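Local coordinates for apical membrane antigen 1 (Babesia divergens, PDB 4APM), which probably contributes to the moving junction through which the apicomplexan parasite Babesia divergens invades its host cell, at residues Lys9-Asp20 against Glu330-Ile338; Thr48-Lys56 against Ala347-Asp355. All coordinates share one frame; numbering follows the deposited sequence.

Contact 1 (Lys9-Asp20 against Glu330-Ile338); sequences KDIWGRYMAKFD and EETPNCLII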
ATOM      1  N   LYS A   9       8.986 -11.325  16.821  1.00 63.50           N
ATOM      2  CA  LYS A   9       8.174 -11.979  15.791  1.00 68.26           C
ATOM      3  C   LYS A   9       6.842 -12.483  16.376  1.00 64.64           C
ATOM      4  O   LYS A   9       5.781 -12.250  15.799  1.00 60.91           O
ATOM      5  CB  LYS A   9       8.950 -13.129  15.126  1.00 64.96           C
ATOM      6  CG  LYS A   9       8.319 -13.669  13.848  1.00 63.04           C
ATOM      7  CD  LYS A   9       9.052 -14.915  13.353  1.00 70.82           C
ATOM      8  CE  LYS A   9       8.573 -15.365  11.974  1.00 70.47           C
ATOM      9  NZ  LYS A   9       7.167 -15.865  11.982  1.00 68.82           N
ATOM     10  N   ASP A  10       6.910 -13.131  17.541  1.00 63.03           N
ATOM     11  CA  ASP A  10       5.726 -13.699  18.190  1.00 60.88           C
ATOM     12  C   ASP A  10       4.742 -12.644  18.672  1.00 52.33           C
ATOM     13  O   ASP A  10       3.572 -12.708  18.346  1.00 58.77           O
ATOM     14  CB  ASP A  10       6.107 -14.637  19.346  1.00 69.33           C
ATOM     15  CG  ASP A  10       6.808 -15.902  18.871  1.00 78.29           C
ATOM     16  OD1 ASP A  10       6.537 -16.350  17.737  1.00 77.77           O
ATOM     17  OD2 ASP A  10       7.645 -16.437  19.630  1.00 78.60           O
ATOM     18  N   ILE A  11       5.192 -11.677  19.458  1.00 51.19           N
ATOM     19  CA  ILE A  11       4.223 -10.752  20.039  1.00 54.08           C
ATOM     20  C   ILE A  11       3.662  -9.744  19.012  1.00 52.90           C
ATOM     21  O   ILE A  11       2.567  -9.204  19.187  1.00 51.21           O
ATOM     22  CB  ILE A  11       4.689 -10.108  21.381  1.00 56.38           C
ATOM     23  CG1 ILE A  11       5.108  -8.644  21.204  1.00 60.58           C
ATOM     24  CG2 ILE A  11       5.774 -10.945  22.056  1.00 57.32           C
ATOM     25  CD1 ILE A  11       4.708  -7.758  22.366  1.00 57.56           C
ATOM     26  N   TRP A  12       4.354  -9.604  17.886  1.00 50.07           N
ATOM     27  CA  TRP A  12       3.890  -8.752  16.786  1.00 48.49           C
ATOM     28  C   TRP A  12       3.059  -9.498  15.756  1.00 49.51           C
ATOM     29  O   TRP A  12       2.407  -8.881  14.900  1.00 51.91           O
ATOM     30  CB  TRP A  12       5.083  -8.076  16.118  1.00 42.51           C
ATOM     31  CG  TRP A  12       5.566  -6.854  16.851  1.00 38.98           C
ATOM     32  CD1 TRP A  12       6.691  -6.736  17.667  1.00 39.46           C
ATOM     33  CD2 TRP A  12       4.981  -5.511  16.810  1.00 35.97           C
ATOM     34  NE1 TRP A  12       6.829  -5.446  18.125  1.00 35.99           N
ATOM     35  CE2 TRP A  12       5.825  -4.667  17.657  1.00 35.77           C
ATOM     36  CE3 TRP A  12       3.886  -4.945  16.173  1.00 36.39           C
ATOM     37  CZ2 TRP A  12       5.559  -3.325  17.850  1.00 33.74           C
ATOM     38  CZ3 TRP A  12       3.614  -3.593  16.398  1.00 38.34           C
ATOM     39  CH2 TRP A  12       4.429  -2.807  17.226  1.00 37.00           C
ATOM     40  N   GLY A  13       3.053 -10.826  15.846  1.00 44.67           N
ATOM     41  CA  GLY A  13       2.590 -11.681  14.756  1.00 41.25           C
ATOM     42  C   GLY A  13       1.176 -11.399  14.282  1.00 41.69           C
ATOM     43  O   GLY A  13       0.895 -11.438  13.095  1.00 43.74           O
ATOM     44  N   ARG A  14       0.276 -11.102  15.204  1.00 44.44           N
ATOM     45  CA  ARG A  14      -1.103 -10.852  14.821  1.00 41.78           C
ATOM     46  C   ARG A  14      -1.230  -9.528  14.074  1.00 41.57           C
ATOM     47  O   ARG A  14      -1.841  -9.475  12.999  1.00 39.43           O
ATOM     48  CB  ARG A  14      -2.041 -10.887  16.021  1.00 38.32           C
ATOM     49  CG  ARG A  14      -3.481 -11.159  15.617  1.00 47.16           C
ATOM     50  CD  ARG A  14      -4.377 -11.447  16.817  0.60 48.34           C
ATOM     51  NE  ARG A  14      -5.327 -10.359  17.040  0.60 51.13           N
ATOM     52  CZ  ARG A  14      -5.203  -9.437  17.992  0.60 55.56           C
ATOM     53  NH1 ARG A  14      -4.184  -9.486  18.845  0.60 54.40           N
ATOM     54  NH2 ARG A  14      -6.112  -8.479  18.105  0.60 56.28           N
ATOM     55  N   TYR A  15      -0.606  -8.482  14.622  1.00 34.93           N
ATOM     56  CA  TYR A  15      -0.697  -7.145  14.058  1.00 34.48           C
ATOM     57  C   TYR A  15      -0.001  -7.059  12.690  1.00 32.46           C
ATOM     58  O   TYR A  15      -0.394  -6.272  11.829  1.00 32.06           O
ATOM     59  CB  TYR A  15      -0.085  -6.114  15.021  1.00 31.64           C
ATOM     60  CG  TYR A  15      -0.307  -4.664  14.592  1.00 32.93           C
ATOM     61  CD1 TYR A  15      -1.527  -4.008  14.843  1.00 32.64           C
ATOM     62  CD2 TYR A  15       0.702  -3.947  13.949  1.00 28.49           C
ATOM     63  CE1 TYR A  15      -1.730  -2.683  14.442  1.00 30.90           C
ATOM     64  CE2 TYR A  15       0.526  -2.622  13.579  1.00 29.85           C
ATOM     65  CZ  TYR A  15      -0.689  -1.997  13.797  1.00 33.75           C
ATOM     66  OH  TYR A  15      -0.858  -0.688  13.362  1.00 31.36           O
ATOM     67  N   MET A  16       1.095  -7.795  12.549  1.00 33.57           N
ATOM     68  CA  MET A  16       2.025  -7.594  11.441  1.00 32.63           C
ATOM     69  C   MET A  16       1.707  -8.491  10.247  1.00 31.96           C
ATOM     70  O   MET A  16       2.330  -8.364   9.199  1.00 33.66           O
ATOM     71  CB  MET A  16       3.473  -7.832  11.886  1.00 29.09           C
ATOM     72  CG  MET A  16       4.073  -6.715  12.726  1.00 29.11           C
ATOM     73  SD  MET A  16       3.858  -5.070  12.011  1.00 30.09           S
ATOM     74  CE  MET A  16       5.086  -5.100  10.705  1.00 25.73           C
ATOM     75  N   ALA A  17       0.749  -9.400  10.409  1.00 30.20           N
ATOM     76  CA  ALA A  17       0.395 -10.327   9.329  1.00 29.43           C
ATOM     77  C   ALA A  17      -0.000  -9.571   8.057  1.00 31.04           C
ATOM     78  O   ALA A  17       0.443  -9.914   6.963  1.00 32.39           O
ATOM     79  CB  ALA A  17      -0.702 -11.294   9.763  1.00 25.82           C
ATOM     80  N   LYS A  18      -0.751  -8.489   8.205  1.00 28.64           N
ATOM     81  CA  LYS A  18      -1.188  -7.723   7.033  1.00 26.96           C
ATOM     82  C   LYS A  18      -0.000  -7.201   6.180  1.00 28.74           C
ATOM     83  O   LYS A  18      -0.124  -7.030   4.962  1.00 27.62           O
ATOM     84  CB  LYS A  18      -2.121  -6.581   7.465  1.00 27.73           C
ATOM     85  CG  LYS A  18      -1.477  -5.485   8.311  1.00 26.81           C
ATOM     86  CD  LYS A  18      -2.503  -4.411   8.705  1.00 30.15           C
ATOM     87  CE  LYS A  18      -3.302  -4.806   9.955  1.00 29.08           C
ATOM     88  NZ  LYS A  18      -2.405  -4.848  11.170  1.00 31.03           N
ATOM     89  N   PHE A  19       1.165  -7.004   6.804  1.00 24.70           N
ATOM     90  CA  PHE A  19       2.254  -6.305   6.137  1.00 24.80           C
ATOM     91  C   PHE A  19       3.009  -7.273   5.224  1.00 26.40           C
ATOM     92  O   PHE A  19       3.806  -6.875   4.369  1.00 28.65           O
ATOM     93  CB  PHE A  19       3.161  -5.630   7.175  1.00 24.23           C
ATOM     94  CG  PHE A  19       2.515  -4.441   7.842  1.00 24.70           C
ATOM     95  CD1 PHE A  19       2.491  -3.198   7.205  1.00 22.97           C
ATOM     96  CD2 PHE A  19       1.804  -4.592   9.035  1.00 23.46           C
ATOM     97  CE1 PHE A  19       1.775  -2.125   7.745  1.00 22.92           C
ATOM     98  CE2 PHE A  19       1.131  -3.499   9.616  1.00 27.35           C
ATOM     99  CZ  PHE A  19       1.113  -2.265   8.966  1.00 23.93           C
ATOM    100  N   ASP A  20       2.717  -8.553   5.382  1.00 26.65           N
ATOM    101  CA  ASP A  20       3.244  -9.558   4.494  1.00 28.04           C
ATOM    102  C   ASP A  20       2.370  -9.586   3.242  1.00 28.26           C
ATOM    103  O   ASP A  20       1.438 -10.410   3.110  1.00 27.28           O
ATOM    104  CB  ASP A  20       3.277 -10.914   5.197  1.00 29.99           C
ATOM    105  CG  ASP A  20       4.031 -11.974   4.403  1.00 33.43           C
ATOM    106  OD1 ASP A  20       4.325 -11.765   3.198  1.00 29.93           O
ATOM    107  OD2 ASP A  20       4.306 -13.031   5.000  1.00 38.58           O
ATOM    108  N   GLU A 330      12.789  -3.599   1.121  1.00 29.90           N
ATOM    109  CA  GLU A 330      12.332  -4.703   0.324  1.00 33.12           C
ATOM    110  C   GLU A 330      12.229  -6.006   1.095  1.00 34.00           C
ATOM    111  O   GLU A 330      11.873  -7.027   0.516  1.00 35.87           O
ATOM    112  CB  GLU A 330      13.197  -4.880  -0.925  1.00 34.74           C
ATOM    113  CG  GLU A 330      14.593  -5.448  -0.674  1.00 36.14           C
ATOM    114  CD  GLU A 330      15.471  -5.324  -1.910  1.00 40.47           C
ATOM    115  OE1 GLU A 330      14.936  -5.293  -3.047  1.00 39.88           O
ATOM    116  OE2 GLU A 330      16.694  -5.204  -1.746  1.00 44.00           O
ATOM    117  N   GLU A 331      12.527  -5.966   2.390  1.00 32.91           N
ATOM    118  CA  GLU A 331      12.340  -7.126   3.244  1.00 34.94           C
ATOM    119  C   GLU A 331      11.000  -7.003   3.945  1.00 35.19           C
ATOM    120  O   GLU A 331      10.558  -5.885   4.278  1.00 33.08           O
ATOM    121  CB  GLU A 331      13.464  -7.223   4.285  1.00 35.35           C
ATOM    122  CG  GLU A 331      14.866  -7.366   3.696  1.00 43.76           C
ATOM    123  CD  GLU A 331      15.969  -7.213   4.748  1.00 56.78           C
ATOM    124  OE1 GLU A 331      15.700  -7.466   5.957  1.00 59.38           O
ATOM    125  OE2 GLU A 331      17.105  -6.833   4.368  1.00 57.93           O
ATOM    126  N   THR A 332      10.383  -8.144   4.217  1.00 31.17           N
ATOM    127  CA  THR A 332       9.067  -8.165   4.830  1.00 32.43           C
ATOM    128  C   THR A 332       9.177  -7.747   6.296  1.00 32.47           C
ATOM    129  O   THR A 332       9.949  -8.321   7.037  1.00 35.83           O
ATOM    130  CB  THR A 332       8.435  -9.564   4.718  1.00 30.32           C
ATOM    131  OG1 THR A 332       8.267  -9.902   3.339  1.00 33.70           O
ATOM    132  CG2 THR A 332       7.081  -9.600   5.392  1.00 31.28           C
ATOM    133  N   PRO A 333       8.456  -6.695   6.705  1.00 33.48           N
ATOM    134  CA  PRO A 333       8.538  -6.342   8.126  1.00 32.34           C
ATOM    135  C   PRO A 333       7.751  -7.337   8.975  1.00 36.58           C
ATOM    136  O   PRO A 333       6.728  -7.876   8.511  1.00 34.23           O
ATOM    137  CB  PRO A 333       7.860  -4.971   8.189  1.00 33.43           C
ATOM    138  CG  PRO A 333       7.805  -4.481   6.777  1.00 34.05           C
ATOM    139  CD  PRO A 333       7.707  -5.701   5.922  1.00 32.66           C
ATOM    140  N   ASN A 334       8.218  -7.580  10.199  1.00 33.95           N
ATOM    141  CA  ASN A 334       7.460  -8.398  11.161  1.00 35.40           C
ATOM    142  C   ASN A 334       7.441  -7.811  12.582  1.00 37.43           C
ATOM    143  O   ASN A 334       6.937  -8.444  13.518  1.00 34.05           O
ATOM    144  CB  ASN A 334       7.921  -9.880  11.161  1.00 33.44           C
ATOM    145  CG  ASN A 334       9.334 -10.066  11.712  1.00 36.24           C
ATOM    146  OD1 ASN A 334       9.812  -9.262  12.511  1.00 35.16           O
ATOM    147  ND2 ASN A 334      10.009 -11.137  11.278  1.00 37.09           N
ATOM    148  N   CYS A 335       7.929  -6.573  12.716  1.00 36.60           N
ATOM    149  CA  CYS A 335       7.689  -5.759  13.920  1.00 36.01           C
ATOM    150  C   CYS A 335       7.897  -4.270  13.633  1.00 37.62           C
ATOM    151  O   CYS A 335       8.394  -3.885  12.559  1.00 38.79           O
ATOM    152  CB  CYS A 335       8.636  -6.188  15.031  1.00 38.67           C
ATOM    153  SG  CYS A 335      10.354  -5.989  14.521  1.00 41.60           S
ATOM    154  N   LEU A 336       7.543  -3.437  14.606  1.00 33.13           N
ATOM    155  CA  LEU A 336       7.698  -1.991  14.486  1.00 33.65           C
ATOM    156  C   LEU A 336       8.570  -1.478  15.650  1.00 35.50           C
ATOM    157  O   LEU A 336       8.595  -2.086  16.711  1.00 33.09           O
ATOM    158  CB  LEU A 336       6.324  -1.300  14.503  1.00 30.53           C
ATOM    159  CG  LEU A 336       5.256  -1.693  13.470  1.00 31.26           C
ATOM    160  CD1 LEU A 336       4.001  -0.857  13.662  1.00 27.77           C
ATOM    161  CD2 LEU A 336       5.761  -1.567  12.041  1.00 24.77           C
ATOM    162  N   ILE A 337       9.310  -0.398  15.406  1.00 31.94           N
ATOM    163  CA  ILE A 337      10.045   0.340  16.418  1.00 32.83           C
ATOM    164  C   ILE A 337       9.323   1.682  16.606  1.00 36.01           C
ATOM    165  O   ILE A 337       8.959   2.327  15.615  1.00 33.77           O
ATOM    166  CB  ILE A 337      11.471   0.637  15.915  1.00 37.59           C
ATOM    167  CG1 ILE A 337      12.261  -0.646  15.737  1.00 36.80           C
ATOM    168  CG2 ILE A 337      12.185   1.653  16.800  1.00 37.47           C
ATOM    169  CD1 ILE A 337      12.320  -1.118  14.299  1.00 43.48           C
ATOM    170  N   ILE A 338       9.072   2.102  17.847  1.00 32.22           N
ATOM    171  CA  ILE A 338       8.434   3.396  18.011  1.00 35.24           C
ATOM    172  C   ILE A 338       9.449   4.527  17.840  1.00 36.68           C
ATOM    173  O   ILE A 338      10.622   4.394  18.218  1.00 38.08           O
ATOM    174  CB  ILE A 338       7.586   3.537  19.309  1.00 39.81           C
ATOM    175  CG1 ILE A 338       6.718   4.798  19.226  1.00 41.73           C
ATOM    176  CG2 ILE A 338       8.460   3.594  20.557  1.00 39.32           C
ATOM    177  CD1 ILE A 338       6.097   5.215  20.542  1.00 50.27           C
TER
HETATM  178  O   HOH W   1       5.399 -10.700  13.650  1.00 36.89           O
HETATM  179  O   HOH W   2       4.556  -9.327   8.205  1.00 34.74           O
HETATM  180  O   HOH W   3       6.053 -10.004   2.036  1.00 29.57           O
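Trp-12 and Cys-335 meet where helix 9-16 passes over the start of strand 335-338, the axes of these short segments approaching to 8.6 Å at 100°, nearly perpendicular. The helix is kinked around Arg-14 and Tyr-15, whose backbone N atoms make no bond to the preceding turn. No direct hydrogen bond spans the two segments; indole packing and bridging waters join them instead. Cys-335 CB sits 3.6 Å from the centroid of the Trp-12 five-membered ring and 23° off its normal, a CH-pi contact over the face, and Leu-336 N lies over the same face. Farther along the indole, Trp-12 CH2 reaches Leu-336 CB at 3.6 Å, while Trp-12 NE1 is hydrogen-bonded to Thr-365 OG1. The Met-16 chain bends at CB-CG (chi2 -50°) and again beyond it, folding the methyl back so that Met-16 CE lies 3.7 Å from Pro-333 CB and 3.8 Å from Leu-336 CD2. Three waters stitch the polar atoms together. One donates to both Lys-9 O and Asn-334 O, at 2.7 Å each; a second donates to Met-16 O and Pro-333 O, at 2.6 Å each; a third joins Asp-20 OD1 to Thr-332 OG1. Edge strand 335-339 of a mixed sheet pairs antiparallel with strand 225-231, with a classic beta bulge where Asn-334 and Cys-335 face Gly-228. The Cys-335 to Cys-235 disulfide ties it to strand 234-237. The N-terminal helix thus packs on the mixed sheet, while the turn after it is bonded through Phe-19 O to Trp-316 NE1 of the four-stranded antiparallel sheet.

Contact 2 (Thr48-Lys56 against Ala347-Asp355); sequences TGKCPVMGK and AVGSPLEQD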
ATOM      1  N   THR A  48      -5.476  -9.758  -9.901  1.00 25.51           N
ATOM      2  CA  THR A  48      -6.051 -10.734  -8.996  1.00 25.70           C
ATOM      3  C   THR A  48      -5.672 -10.408  -7.558  1.00 22.71           C
ATOM      4  O   THR A  48      -5.934 -11.190  -6.666  1.00 24.55           O
ATOM      5  CB  THR A  48      -5.536 -12.173  -9.314  1.00 26.67           C
ATOM      6  OG1 THR A  48      -4.115 -12.178  -9.255  1.00 25.95           O
ATOM      7  CG2 THR A  48      -5.946 -12.602 -10.699  1.00 28.51           C
ATOM      8  N   GLY A  49      -5.025  -9.273  -7.341  1.00 23.08           N
ATOM      9  CA  GLY A  49      -4.609  -8.883  -5.997  1.00 23.35           C
ATOM     10  C   GLY A  49      -5.764  -8.722  -5.017  1.00 21.84           C
ATOM     11  O   GLY A  49      -6.852  -8.266  -5.400  1.00 22.38           O
ATOM     12  N   LYS A  50      -5.507  -9.082  -3.756  1.00 20.30           N
ATOM     13  CA  LYS A  50      -6.528  -9.203  -2.724  1.00 22.88           C
ATOM     14  C   LYS A  50      -6.755  -7.913  -1.878  1.00 24.20           C
ATOM     15  O   LYS A  50      -7.787  -7.777  -1.192  1.00 24.40           O
ATOM     16  CB  LYS A  50      -6.221 -10.403  -1.828  1.00 25.90           C
ATOM     17  CG  LYS A  50      -6.464 -11.764  -2.500  1.00 26.77           C
ATOM     18  CD  LYS A  50      -6.118 -12.937  -1.589  1.00 28.02           C
ATOM     19  CE  LYS A  50      -4.687 -12.810  -1.052  1.00 36.55           C
ATOM     20  NZ  LYS A  50      -4.078 -14.081  -0.536  1.00 33.76           N
ATOM     21  N   CYS A  51      -5.831  -6.955  -1.992  1.00 21.43           N
ATOM     22  CA  CYS A  51      -5.977  -5.642  -1.413  1.00 20.92           C
ATOM     23  C   CYS A  51      -6.292  -4.602  -2.499  1.00 21.25           C
ATOM     24  O   CYS A  51      -5.699  -4.617  -3.575  1.00 19.67           O
ATOM     25  CB  CYS A  51      -4.696  -5.250  -0.718  1.00 22.11           C
ATOM     26  SG  CYS A  51      -4.261  -6.333   0.650  1.00 28.65           S
ATOM     27  N   PRO A  52      -7.233  -3.687  -2.209  1.00 20.55           N
ATOM     28  CA  PRO A  52      -7.339  -2.502  -3.051  1.00 18.92           C
ATOM     29  C   PRO A  52      -6.096  -1.629  -2.833  1.00 19.95           C
ATOM     30  O   PRO A  52      -5.401  -1.785  -1.815  1.00 20.25           O
ATOM     31  CB  PRO A  52      -8.595  -1.806  -2.500  1.00 21.82           C
ATOM     32  CG  PRO A  52      -8.795  -2.364  -1.085  1.00 21.59           C
ATOM     33  CD  PRO A  52      -7.770  -3.441  -0.852  1.00 18.84           C
ATOM     34  N   VAL A  53      -5.748  -0.828  -3.832  1.00 20.19           N
ATOM     35  CA  VAL A  53      -4.560   0.017  -3.796  1.00 21.48           C
ATOM     36  C   VAL A  53      -4.996   1.504  -3.802  1.00 23.09           C
ATOM     37  O   VAL A  53      -5.517   2.003  -4.802  1.00 23.28           O
ATOM     38  CB  VAL A  53      -3.662  -0.279  -5.024  1.00 19.51           C
ATOM     39  CG1 VAL A  53      -2.385   0.524  -4.964  1.00 18.22           C
ATOM     40  CG2 VAL A  53      -3.344  -1.786  -5.118  1.00 21.84           C
ATOM     41  N   MET A  54      -4.843   2.193  -2.679  1.00 23.22           N
ATOM     42  CA  MET A  54      -5.317   3.578  -2.590  1.00 23.66           C
ATOM     43  C   MET A  54      -4.419   4.506  -3.424  1.00 25.36           C
ATOM     44  O   MET A  54      -3.194   4.331  -3.482  1.00 22.65           O
ATOM     45  CB  MET A  54      -5.347   4.063  -1.146  1.00 26.14           C
ATOM     46  CG  MET A  54      -6.329   3.345  -0.261  1.00 27.72           C
ATOM     47  SD  MET A  54      -6.303   3.998   1.420  1.00 32.12           S
ATOM     48  CE  MET A  54      -7.304   5.490   1.278  1.00 26.62           C
ATOM     49  N   GLY A  55      -5.033   5.471  -4.095  1.00 23.66           N
ATOM     50  CA  GLY A  55      -4.260   6.457  -4.821  1.00 25.14           C
ATOM     51  C   GLY A  55      -3.652   5.976  -6.126  1.00 25.85           C
ATOM     52  O   GLY A  55      -2.933   6.734  -6.782  1.00 25.93           O
ATOM     53  N   LYS A  56      -3.914   4.734  -6.525  1.00 22.25           N
ATOM     54  CA  LYS A  56      -3.395   4.280  -7.810  1.00 22.56           C
ATOM     55  C   LYS A  56      -4.233   4.840  -8.929  1.00 25.71           C
ATOM     56  O   LYS A  56      -5.436   4.557  -9.008  1.00 27.75           O
ATOM     57  CB  LYS A  56      -3.353   2.748  -7.911  1.00 23.03           C
ATOM     58  CG  LYS A  56      -3.002   2.222  -9.303  1.00 22.07           C
ATOM     59  CD  LYS A  56      -2.632   0.749  -9.248  1.00 22.51           C
ATOM     60  CE  LYS A  56      -2.611   0.109 -10.628  1.00 22.05           C
ATOM     61  NZ  LYS A  56      -2.003  -1.261 -10.524  1.00 21.57           N
ATOM     62  N   ALA A 347       2.916   0.169  -0.202  1.00 18.20           N
ATOM     63  CA  ALA A 347       2.509   0.433  -1.575  1.00 20.98           C
ATOM     64  C   ALA A 347       0.983   0.293  -1.799  1.00 21.39           C
ATOM     65  O   ALA A 347       0.468   0.781  -2.816  1.00 19.24           O
ATOM     66  CB  ALA A 347       3.261  -0.482  -2.548  1.00 17.16           C
ATOM     67  N   VAL A 348       0.256  -0.399  -0.915  1.00 19.16           N
ATOM     68  CA  VAL A 348      -1.206  -0.517  -1.171  1.00 20.98           C
ATOM     69  C   VAL A 348      -2.015   0.541  -0.440  1.00 23.04           C
ATOM     70  O   VAL A 348      -3.154   0.856  -0.841  1.00 24.01           O
ATOM     71  CB  VAL A 348      -1.793  -1.911  -0.852  1.00 21.11           C
ATOM     72  CG1 VAL A 348      -1.116  -2.993  -1.676  1.00 21.46           C
ATOM     73  CG2 VAL A 348      -1.680  -2.217   0.621  1.00 19.72           C
ATOM     74  N   GLY A 349      -1.409   1.100   0.613  1.00 22.07           N
ATOM     75  CA  GLY A 349      -2.110   1.926   1.579  1.00 22.65           C
ATOM     76  C   GLY A 349      -2.114   3.391   1.192  1.00 23.93           C
ATOM     77  O   GLY A 349      -1.428   3.815   0.262  1.00 23.11           O
ATOM     78  N   SER A 350      -2.878   4.168   1.933  1.00 22.85           N
ATOM     79  CA  SER A 350      -2.913   5.590   1.720  1.00 24.43           C
ATOM     80  C   SER A 350      -1.515   6.235   1.643  1.00 21.43           C
ATOM     81  O   SER A 350      -0.626   5.916   2.434  1.00 22.92           O
ATOM     82  CB  SER A 350      -3.721   6.270   2.824  1.00 23.68           C
ATOM     83  OG  SER A 350      -3.897   7.622   2.431  1.00 25.79           O
ATOM     84  N   PRO A 351      -1.328   7.149   0.700  1.00 21.16           N
ATOM     85  CA  PRO A 351      -0.125   8.007   0.661  1.00 21.66           C
ATOM     86  C   PRO A 351      -0.114   9.202   1.656  1.00 25.88           C
ATOM     87  O   PRO A 351       0.873   9.959   1.693  1.00 29.89           O
ATOM     88  CB  PRO A 351      -0.158   8.562  -0.775  1.00 20.82           C
ATOM     89  CG  PRO A 351      -1.630   8.639  -1.104  1.00 19.60           C
ATOM     90  CD  PRO A 351      -2.230   7.397  -0.455  1.00 19.89           C
ATOM     91  N   LEU A 352      -1.202   9.407   2.408  1.00 28.92           N
ATOM     92  CA  LEU A 352      -1.408  10.654   3.205  1.00 28.90           C
ATOM     93  C   LEU A 352      -1.107  10.431   4.658  1.00 27.53           C
ATOM     94  O   LEU A 352      -1.697   9.535   5.275  1.00 28.68           O
ATOM     95  CB  LEU A 352      -2.868  11.112   3.135  1.00 25.86           C
ATOM     96  CG  LEU A 352      -3.457  11.414   1.778  1.00 29.71           C
ATOM     97  CD1 LEU A 352      -4.846  12.050   1.936  1.00 27.35           C
ATOM     98  CD2 LEU A 352      -2.484  12.313   1.014  1.00 26.74           C
ATOM     99  N   GLU A 353      -0.292  11.304   5.243  1.00 29.35           N
ATOM    100  CA  GLU A 353      -0.136  11.316   6.709  1.00 34.76           C
ATOM    101  C   GLU A 353      -1.474  11.388   7.390  1.00 32.57           C
ATOM    102  O   GLU A 353      -1.650  10.813   8.461  1.00 39.72           O
ATOM    103  CB  GLU A 353       0.691  12.511   7.202  1.00 35.74           C
ATOM    104  CG  GLU A 353       2.194  12.340   7.126  1.00 38.11           C
ATOM    105  CD  GLU A 353       2.920  13.589   7.597  1.00 39.66           C
ATOM    106  OE1 GLU A 353       2.426  14.232   8.550  1.00 42.92           O
ATOM    107  OE2 GLU A 353       3.920  13.983   6.959  1.00 41.22           O
ATOM    108  N   GLN A 354      -2.400  12.148   6.819  1.00 33.53           N
ATOM    109  CA  GLN A 354      -3.706  12.336   7.471  1.00 38.94           C
ATOM    110  C   GLN A 354      -4.380  11.007   7.765  1.00 36.38           C
ATOM    111  O   GLN A 354      -5.340  10.971   8.521  1.00 36.63           O
ATOM    112  CB  GLN A 354      -4.695  13.092   6.582  1.00 40.76           C
ATOM    113  CG  GLN A 354      -4.237  14.363   5.932  1.00 47.01           C
ATOM    114  CD  GLN A 354      -5.193  14.738   4.817  1.00 56.89           C
ATOM    115  OE1 GLN A 354      -6.279  14.150   4.692  1.00 65.11           O
ATOM    116  NE2 GLN A 354      -4.795  15.687   3.984  1.00 61.23           N
ATOM    117  N   ASP A 355      -4.053   9.974   6.991  1.00 32.16           N
ATOM    118  CA  ASP A 355      -4.845   8.750   7.051  1.00 28.52           C
ATOM    119  C   ASP A 355      -4.221   7.757   7.966  1.00 29.53           C
ATOM    120  O   ASP A 355      -4.648   6.606   8.040  1.00 32.71           O
ATOM    121  CB  ASP A 355      -5.011   8.139   5.693  1.00 27.63           C
ATOM    122  CG  ASP A 355      -5.960   8.894   4.845  1.00 30.74           C
ATOM    123  OD1 ASP A 355      -6.804   9.644   5.396  1.00 38.06           O
ATOM    124  OD2 ASP A 355      -5.901   8.713   3.622  1.00 28.75           O
TER
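Val-348 O is held by two neighbouring groups of the other segment: Met-54 N donates to it at 2.8 Å with an N-H...O angle of 161°, and Val-53 CA adds a CA-H...O contact at 3.4 Å. The amide approaches tilted 28° from the carbonyl plane. Around this point the valines touch only lightly across the segments, their nearest side-chain carbons being Val-53 CG2 and Val-348 CG1 at 4.3 Å, while the other Val-53 methyl, CG1, faces Ala-347 O at 3.6 Å. Met-54 extends alongside the following residues: with CG anti to its carbonyl carbon and CB-CG extended (chi2 -179°), its SD comes 3.5 Å from Ser-350 N and 3.7 Å from Ser-350 CB. Ser-350 OG has its own two bonds, donating at 2.6 Å to the anti lone pair of Asp-355 OD2 and accepting from Leu-352 N in an ST turn, which fixes its hydroxyl. The Lys-195 ammonium unites both sides, donating to Met-54 O, Ala-347 O and Gly-349 O. Strand 53-54 is the edge of an antiparallel sheet beside strand 202-205, Cys-51 is disulfide-bonded to Cys-217, and Pro-351 rests on Ser-253 of helix 249-257; the loop after strand 342-346 thus lies between that sheet and the helix.

In the fold
This chain is a fragment of AMA1 covering domains I, II and III. From the N terminus it runs through helix 8-16 and then the strands around residues 35-60; strand 202-205 later pairs with 53-54, and the partners in contacts 1 and 2 come some three hundred residues on. Contact 1 closes a loop of 309 residues at strand 335-339, contact 2 one of 290 soon afterwards. Their segments alternate, so the closures cross; their centres lie 18 Å apart, without touching. Contact 1 attaches the N-terminal helix to the mixed sheet, whereas contact 2, near the centre of the chain, joins the five-stranded antiparallel sheet, at edge strand 53-54, to the loop leaving strand 342-346 of the four-stranded sheet.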